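Local coordinates for protein quinoline 2-oxidoreductase large subunit (Pseudomonas putida, PDB 1T3Q) that probably oxidises quinoline at carbon 2, serving as the molybdenum cofactor-carrying subunit of a hydroxylase in the xanthine dehydrogenase family, at residues A35-S40 / G205-Y210; P200-G205 / W220-M225; P263-V268 / V279-D284. All coordinates share one frame; numbering follows the deposited sequence.

Contact 1 (A35-S40 / G205-Y210); sequences ADLVLS and GAVAQY
L37 holds CG anti to its backbone N (chi1 -178°), whereas L39 swings CG to the side anti to its carbonyl carbon (chi1 -64°), and with these two settings both leucines reach V207. The L37 methyl CD2 comes in at a slant and lies 4.0 Å from V207 CB. L39 and V207 instead run past one another in opposite directions, bringing L39 CD1 within 3.8 Å of V207 CG1. The same L39 methyl also borders Q209, whose extended side chain crosses it, with Q209 OE1 4.1 Å from L39 CD1. The loop 35-40 is thus laid over one face of a mixed beta-sheet, a good example of how residue alternation sorts a strand's partners. V207 and Q209 of strand 205-211 face the loop, while A206 and A208 face away from it, and A208 packs against helix 263-275. W220 on the neighbouring strand widens the apolar floor, since both leucines and Q209 touch it. No direct hydrogen bond joins the segments; the polar link is a water that donates to S40 O at 2.8 Å and to Q209 OE1 at 2.9 Å, giving the amide oxygen a partner at the border of the apolar patch. At the other end of the loop, the D36 carboxylate forms salt bridges with R36 and K45 of the small subunit.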
# COMPACT_ATOMS: atom_id res chain seq x y z
N ALA B 35 -1.30 2.15 -14.17
CA ALA B 35 -2.64 1.67 -14.51
C ALA B 35 -3.02 0.38 -13.79
O ALA B 35 -4.19 0.01 -13.74
CB ALA B 35 -2.76 1.48 -16.03
N ASP B 36 -2.03 -0.31 -13.23
CA ASP B 36 -2.30 -1.56 -12.52
C ASP B 36 -2.76 -1.34 -11.09
O ASP B 36 -3.30 -2.24 -10.45
CB ASP B 36 -1.05 -2.46 -12.51
CG ASP B 36 -0.50 -2.70 -13.90
OD1 ASP B 36 -1.30 -2.72 -14.85
OD2 ASP B 36 0.73 -2.89 -14.05
N LEU B 37 -2.55 -0.13 -10.57
CA LEU B 37 -2.93 0.17 -9.20
C LEU B 37 -4.44 0.13 -8.98
O LEU B 37 -5.21 0.64 -9.79
CB LEU B 37 -2.39 1.55 -8.80
CG LEU B 37 -2.65 2.00 -7.35
CD1 LEU B 37 -1.80 1.19 -6.39
CD2 LEU B 37 -2.32 3.49 -7.21
N VAL B 38 -4.85 -0.50 -7.89
CA VAL B 38 -6.26 -0.60 -7.54
C VAL B 38 -6.48 -0.06 -6.14
O VAL B 38 -5.86 -0.53 -5.18
CB VAL B 38 -6.75 -2.07 -7.58
CG1 VAL B 38 -8.19 -2.15 -7.06
CG2 VAL B 38 -6.69 -2.60 -9.01
N LEU B 39 -7.33 0.95 -6.02
CA LEU B 39 -7.65 1.54 -4.73
C LEU B 39 -9.16 1.48 -4.51
O LEU B 39 -9.94 1.67 -5.45
CB LEU B 39 -7.19 3.00 -4.68
CG LEU B 39 -5.69 3.29 -4.77
CD1 LEU B 39 -5.46 4.77 -4.58
CD2 LEU B 39 -4.93 2.49 -3.71
N SER B 40 -9.56 1.19 -3.28
CA SER B 40 -10.97 1.09 -2.94
C SER B 40 -11.72 2.38 -3.23
O SER B 40 -11.24 3.47 -2.93
CB SER B 40 -11.12 0.73 -1.45
OG SER B 40 -12.48 0.62 -1.08
N GLY B 205 0.05 8.70 -16.56
CA GLY B 205 -1.02 8.34 -15.65
C GLY B 205 -0.69 8.72 -14.23
O GLY B 205 0.48 8.88 -13.87
N ALA B 206 -1.72 8.89 -13.41
CA ALA B 206 -1.55 9.24 -12.02
C ALA B 206 -2.83 8.93 -11.26
O ALA B 206 -3.92 8.95 -11.83
CB ALA B 206 -1.19 10.72 -11.89
N VAL B 207 -2.69 8.63 -9.97
CA VAL B 207 -3.82 8.33 -9.11
C VAL B 207 -3.59 9.05 -7.80
O VAL B 207 -2.53 8.90 -7.18
CB VAL B 207 -3.93 6.80 -8.82
CG1 VAL B 207 -5.14 6.53 -7.94
CG2 VAL B 207 -4.05 6.03 -10.12
N ALA B 208 -4.56 9.85 -7.38
CA ALA B 208 -4.44 10.60 -6.13
C ALA B 208 -5.42 10.08 -5.09
O ALA B 208 -6.54 9.69 -5.41
CB ALA B 208 -4.69 12.09 -6.39
N GLN B 209 -4.98 10.07 -3.84
CA GLN B 209 -5.82 9.63 -2.75
C GLN B 209 -5.68 10.63 -1.62
O GLN B 209 -4.64 10.70 -0.95
CB GLN B 209 -5.41 8.24 -2.26
CG GLN B 209 -6.30 7.70 -1.14
CD GLN B 209 -5.91 6.30 -0.71
OE1 GLN B 209 -6.74 5.38 -0.72
NE2 GLN B 209 -4.65 6.12 -0.34
N TYR B 210 -6.72 11.44 -1.43
CA TYR B 210 -6.71 12.43 -0.37
C TYR B 210 -7.57 11.92 0.77
O TYR B 210 -8.70 11.47 0.55
CB TYR B 210 -7.28 13.76 -0.86
CG TYR B 210 -7.17 14.84 0.19
CD1 TYR B 210 -5.99 15.55 0.37
CD2 TYR B 210 -8.25 15.12 1.04
CE1 TYR B 210 -5.87 16.50 1.37
CE2 TYR B 210 -8.13 16.07 2.05
CZ TYR B 210 -6.94 16.76 2.21
OH TYR B 210 -6.81 17.69 3.21
O HOH W 1 -9.44 4.33 -0.96

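Contact 2 (P200-G205 / W220-M225); sequences PMETRG and WTATQM
The open end of a beta-hairpin, formed by strands 205-211 and 216-221, is where G205 faces T221 and A222 before the chain turns off toward the molybdenum site. A single direct hydrogen bond closes this end: A222 N donates to G205 O over 3.2 Å, nearly straight at 174°, with the donor tilted 21° from the carbonyl plane. Two waters fill in around it. One accepts from G205 N at 3.1 Å and donates to A222 O at 2.8 Å, standing in for a backbone bond. The other donates to T221 OG1 at 2.7 Å and lies 2.9 Å from G205 O, its bond to this carbonyl being less certain, as other acceptors compete for the same protons. T221 turns OG1 anti to its backbone N (chi1 174°), where the hydroxyl also hydrogen-bonds to E265 OE1. Beyond the pairing, A222 is the centre of an inverse gamma turn and T223 makes an ST turn, its OG1 accepting from M225 N at 3.0 Å. These bends deliver Q224 to the dioxosulfidomolybdenum ion, whose oxygen OM1 is hydrogen-bonded to Q224 NE2. On the segment 200-205, the buried carboxylate of E202 is held by G252 N and K258 NZ, and its OE1 rests 4.1 Å from the methyl CB of A222.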
# COMPACT_ATOMS: atom_id res chain seq x y z
N PRO B 200 6.25 6.80 -25.34
CA PRO B 200 6.60 5.63 -24.53
C PRO B 200 5.46 4.63 -24.71
O PRO B 200 4.33 5.04 -24.95
CB PRO B 200 6.67 6.20 -23.12
CG PRO B 200 5.63 7.29 -23.16
CD PRO B 200 5.91 7.95 -24.49
N MET B 201 5.73 3.33 -24.59
CA MET B 201 4.64 2.36 -24.77
C MET B 201 3.56 2.52 -23.70
O MET B 201 2.39 2.24 -23.95
CB MET B 201 5.18 0.92 -24.80
CG MET B 201 5.86 0.57 -26.12
SD MET B 201 4.78 0.78 -27.58
CE MET B 201 5.20 2.48 -28.05
N GLU B 202 3.96 2.95 -22.50
CA GLU B 202 2.99 3.21 -21.44
C GLU B 202 2.74 4.72 -21.46
O GLU B 202 3.69 5.50 -21.39
CB GLU B 202 3.53 2.84 -20.06
CG GLU B 202 2.61 3.28 -18.93
CD GLU B 202 3.32 3.37 -17.59
OE1 GLU B 202 4.38 4.01 -17.51
OE2 GLU B 202 2.80 2.79 -16.61
N THR B 203 1.49 5.13 -21.57
CA THR B 203 1.17 6.55 -21.60
C THR B 203 1.28 7.12 -20.19
O THR B 203 1.62 6.41 -19.24
CB THR B 203 -0.26 6.79 -22.11
OG1 THR B 203 -1.18 6.08 -21.27
CG2 THR B 203 -0.40 6.31 -23.55
N ARG B 204 0.98 8.41 -20.04
CA ARG B 204 1.05 9.03 -18.72
C ARG B 204 -0.14 8.63 -17.87
O ARG B 204 -1.20 8.27 -18.37
CB ARG B 204 1.09 10.55 -18.85
CG ARG B 204 2.28 11.08 -19.64
CD ARG B 204 2.13 12.58 -19.87
NE ARG B 204 0.87 12.89 -20.53
CZ ARG B 204 0.36 14.12 -20.62
NH1 ARG B 204 -0.80 14.32 -21.24
NH2 ARG B 204 1.01 15.15 -20.09
N GLY B 205 0.05 8.70 -16.56
CA GLY B 205 -1.02 8.34 -15.65
C GLY B 205 -0.69 8.72 -14.23
O GLY B 205 0.48 8.88 -13.87
N TRP B 220 0.17 8.81 -6.65
CA TRP B 220 0.92 7.80 -7.38
C TRP B 220 1.03 8.38 -8.78
O TRP B 220 0.03 8.80 -9.35
CB TRP B 220 0.13 6.49 -7.48
CG TRP B 220 0.14 5.65 -6.25
CD1 TRP B 220 0.99 4.61 -5.98
CD2 TRP B 220 -0.78 5.72 -5.16
NE1 TRP B 220 0.64 4.03 -4.78
CE2 TRP B 220 -0.44 4.69 -4.26
CE3 TRP B 220 -1.86 6.56 -4.86
CZ2 TRP B 220 -1.15 4.47 -3.07
CZ3 TRP B 220 -2.57 6.34 -3.68
CH2 TRP B 220 -2.21 5.30 -2.80
N THR B 221 2.23 8.45 -9.33
CA THR B 221 2.38 8.99 -10.67
C THR B 221 3.58 8.41 -11.39
O THR B 221 4.63 8.18 -10.78
CB THR B 221 2.48 10.54 -10.66
OG1 THR B 221 2.77 11.00 -11.99
CG2 THR B 221 3.56 11.03 -9.71
N ALA B 222 3.41 8.15 -12.68
CA ALA B 222 4.49 7.61 -13.51
C ALA B 222 5.40 8.78 -13.86
O ALA B 222 5.31 9.35 -14.95
CB ALA B 222 3.92 6.98 -14.77
N THR B 223 6.26 9.15 -12.92
CA THR B 223 7.16 10.28 -13.12
C THR B 223 8.63 9.92 -12.95
O THR B 223 8.97 8.94 -12.28
CB THR B 223 6.81 11.42 -12.14
OG1 THR B 223 7.68 12.53 -12.36
CG2 THR B 223 6.99 10.94 -10.69
N GLN B 224 9.49 10.73 -13.55
CA GLN B 224 10.93 10.55 -13.44
C GLN B 224 11.46 11.51 -12.36
O GLN B 224 12.64 11.46 -12.01
CB GLN B 224 11.62 10.89 -14.78
CG GLN B 224 11.01 10.19 -15.98
CD GLN B 224 11.67 10.57 -17.29
OE1 GLN B 224 11.03 10.60 -18.33
NE2 GLN B 224 12.97 10.87 -17.24
N MET B 225 10.59 12.36 -11.83
CA MET B 225 10.99 13.35 -10.82
C MET B 225 9.99 13.46 -9.65
O MET B 225 9.34 14.49 -9.47
CB MET B 225 11.12 14.72 -11.50
CG MET B 225 12.04 14.74 -12.73
SD MET B 225 11.98 16.30 -13.67
CE MET B 225 12.81 17.43 -12.51
O HOH W 2 2.02 11.20 -14.55
O HOH W 3 2.91 9.87 -16.38

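Contact 3 (P263-V268 / V279-D284)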
# COMPACT_ATOMS: atom_id res chain seq x y z
N PRO B 263 -0.54 18.95 -16.03
CA PRO B 263 -1.73 19.54 -15.41
C PRO B 263 -2.55 18.45 -14.72
O PRO B 263 -3.06 18.64 -13.62
CB PRO B 263 -2.46 20.15 -16.61
CG PRO B 263 -1.34 20.62 -17.47
CD PRO B 263 -0.34 19.46 -17.39
N GLU B 264 -2.66 17.29 -15.37
CA GLU B 264 -3.43 16.18 -14.81
C GLU B 264 -2.95 15.70 -13.44
O GLU B 264 -3.76 15.25 -12.64
CB GLU B 264 -3.48 15.01 -15.79
CG GLU B 264 -4.25 15.31 -17.07
CD GLU B 264 -3.38 15.82 -18.20
OE1 GLU B 264 -2.40 16.55 -17.93
OE2 GLU B 264 -3.68 15.50 -19.37
N GLU B 265 -1.65 15.80 -13.16
CA GLU B 265 -1.14 15.37 -11.86
C GLU B 265 -1.73 16.26 -10.78
O GLU B 265 -2.10 15.80 -9.70
CB GLU B 265 0.39 15.44 -11.82
CG GLU B 265 1.06 14.41 -12.71
CD GLU B 265 2.58 14.54 -12.75
OE1 GLU B 265 3.27 13.56 -12.39
OE2 GLU B 265 3.08 15.62 -13.14
N LEU B 266 -1.83 17.56 -11.07
CA LEU B 266 -2.40 18.47 -10.10
C LEU B 266 -3.89 18.23 -10.02
O LEU B 266 -4.46 18.18 -8.93
CB LEU B 266 -2.12 19.92 -10.50
CG LEU B 266 -0.64 20.32 -10.58
CD1 LEU B 266 -0.54 21.80 -10.93
CD2 LEU B 266 0.04 20.04 -9.27
N LEU B 267 -4.52 18.05 -11.18
CA LEU B 267 -5.96 17.84 -11.23
C LEU B 267 -6.44 16.66 -10.41
O LEU B 267 -7.41 16.78 -9.67
CB LEU B 267 -6.43 17.72 -12.68
CG LEU B 267 -6.42 19.03 -13.48
CD1 LEU B 267 -6.65 18.74 -14.94
CD2 LEU B 267 -7.50 19.98 -12.93
N VAL B 268 -5.78 15.50 -10.52
CA VAL B 268 -6.25 14.37 -9.74
C VAL B 268 -6.18 14.64 -8.24
O VAL B 268 -7.03 14.18 -7.48
CB VAL B 268 -5.50 13.05 -10.08
CG1 VAL B 268 -5.86 12.62 -11.49
CG2 VAL B 268 -3.99 13.25 -9.94
N VAL B 279 -8.89 9.24 -7.21
CA VAL B 279 -9.20 9.63 -8.58
C VAL B 279 -8.07 9.18 -9.49
O VAL B 279 -6.91 9.58 -9.32
CB VAL B 279 -9.37 11.16 -8.71
CG1 VAL B 279 -9.64 11.52 -10.17
CG2 VAL B 279 -10.52 11.62 -7.82
N ARG B 280 -8.43 8.34 -10.46
CA ARG B 280 -7.48 7.76 -11.40
C ARG B 280 -7.50 8.41 -12.78
O ARG B 280 -8.56 8.56 -13.40
CB ARG B 280 -7.79 6.27 -11.53
CG ARG B 280 -7.01 5.47 -12.57
CD ARG B 280 -7.49 4.03 -12.48
NE ARG B 280 -6.72 3.05 -13.23
CZ ARG B 280 -6.94 2.73 -14.50
NH1 ARG B 280 -6.19 1.81 -15.09
NH2 ARG B 280 -7.91 3.33 -15.19
N TRP B 281 -6.31 8.77 -13.25
CA TRP B 281 -6.14 9.36 -14.58
C TRP B 281 -5.15 8.51 -15.37
O TRP B 281 -3.95 8.50 -15.07
CB TRP B 281 -5.58 10.78 -14.49
CG TRP B 281 -5.00 11.29 -15.80
CD1 TRP B 281 -5.66 11.45 -16.98
CD2 TRP B 281 -3.64 11.68 -16.04
NE1 TRP B 281 -4.80 11.93 -17.95
CE2 TRP B 281 -3.56 12.08 -17.40
CE3 TRP B 281 -2.49 11.75 -15.25
CZ2 TRP B 281 -2.36 12.53 -17.98
CZ3 TRP B 281 -1.30 12.20 -15.82
CH2 TRP B 281 -1.25 12.59 -17.17
N ILE B 282 -5.65 7.78 -16.36
CA ILE B 282 -4.80 6.96 -17.23
C ILE B 282 -5.19 7.41 -18.63
O ILE B 282 -6.28 7.09 -19.12
CB ILE B 282 -5.10 5.45 -17.07
CG1 ILE B 282 -4.80 5.00 -15.63
CG2 ILE B 282 -4.26 4.65 -18.06
CD1 ILE B 282 -3.34 5.12 -15.22
N GLU B 283 -4.31 8.16 -19.28
CA GLU B 283 -4.61 8.68 -20.61
C GLU B 283 -4.46 7.64 -21.71
O GLU B 283 -3.72 6.67 -21.56
CB GLU B 283 -3.71 9.88 -20.92
CG GLU B 283 -2.36 9.51 -21.51
CD GLU B 283 -1.46 10.71 -21.69
OE1 GLU B 283 -1.98 11.84 -21.86
OE2 GLU B 283 -0.22 10.53 -21.68
N ASP B 284 -5.17 7.85 -22.82
CA ASP B 284 -5.08 6.94 -23.95
C ASP B 284 -4.02 7.45 -24.92
O ASP B 284 -3.47 8.54 -24.73
CB ASP B 284 -6.44 6.75 -24.63
CG ASP B 284 -7.01 8.04 -25.19
OD1 ASP B 284 -8.25 8.20 -25.12
OD2 ASP B 284 -6.25 8.88 -25.72
O HOH W 4 -4.21 13.32 -20.64
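E264 lies over one face of the W281 indole, its CB set above the six-membered ring in a CH-pi contact and the rest of its side chain drawn across the same face. A bend at chi2 (93°) keeps the chain folded down on the ring, with the carboxylate carbon CD 3.5 Å from W281 CZ2 and the carboxylate stacked at 29° to the indole plane. On the opposite face the backbone N of E283 sits toward the rim. One turn further along the helix, V268 meets the root of the same tryptophan at about a right angle, its CG1 3.5 Å from W281 CB. That methyl also approaches V279 CG1 at 4.2 Å, completing a small apolar patch. This is a helix packed on a sheet: 263-268 and strand 279-282 run nearly antiparallel at 164°, their axes coming within 8.9 Å at closest approach. W281 and V279 supply the strand's surface toward the helix, and R280 between them points away.

At the indole edge, in the ring plane, a water accepts from W281 NE1 at 3.1 Å and donates to E264 OE2 at 2.6 Å and E283 OE1 at 2.9 Å. A leucine in place of W281 would probably leave the E264 side chain without the flat surface it lies on and the water without its N-H donor. E264 OE2 and E283 OE1 lie 4.7 Å apart, so their like charges would probably disfavour each other, and R204, in a salt bridge with E283 and a long, weak ion pair with E264, would be expected to ease that repulsion. With the water donating to both carboxylates and R204 nearby, two buried acidic groups can probably be accommodated at the indole edge.

One sheet joins all three contacts. Strand 205-211 has strand 216-221 of contact 2 on one flank and strand 279-282 of contact 3 on the other, and G205 belongs to both contacts 1 and 2. Contacts 1 and 3 cover opposite faces of that sheet, the former with a loop, the latter with a helix. Contact 1 is only partly buried and mostly apolar, with water at its border; contacts 2 and 3 are buried. Contact 2, nearest the molybdenum site, relies on backbone and water, whereas contact 3 lays a glutamate side chain over an indole face. A hydrogen bond from T203 OG1 to E283 O also ties contacts 2 and 3 together.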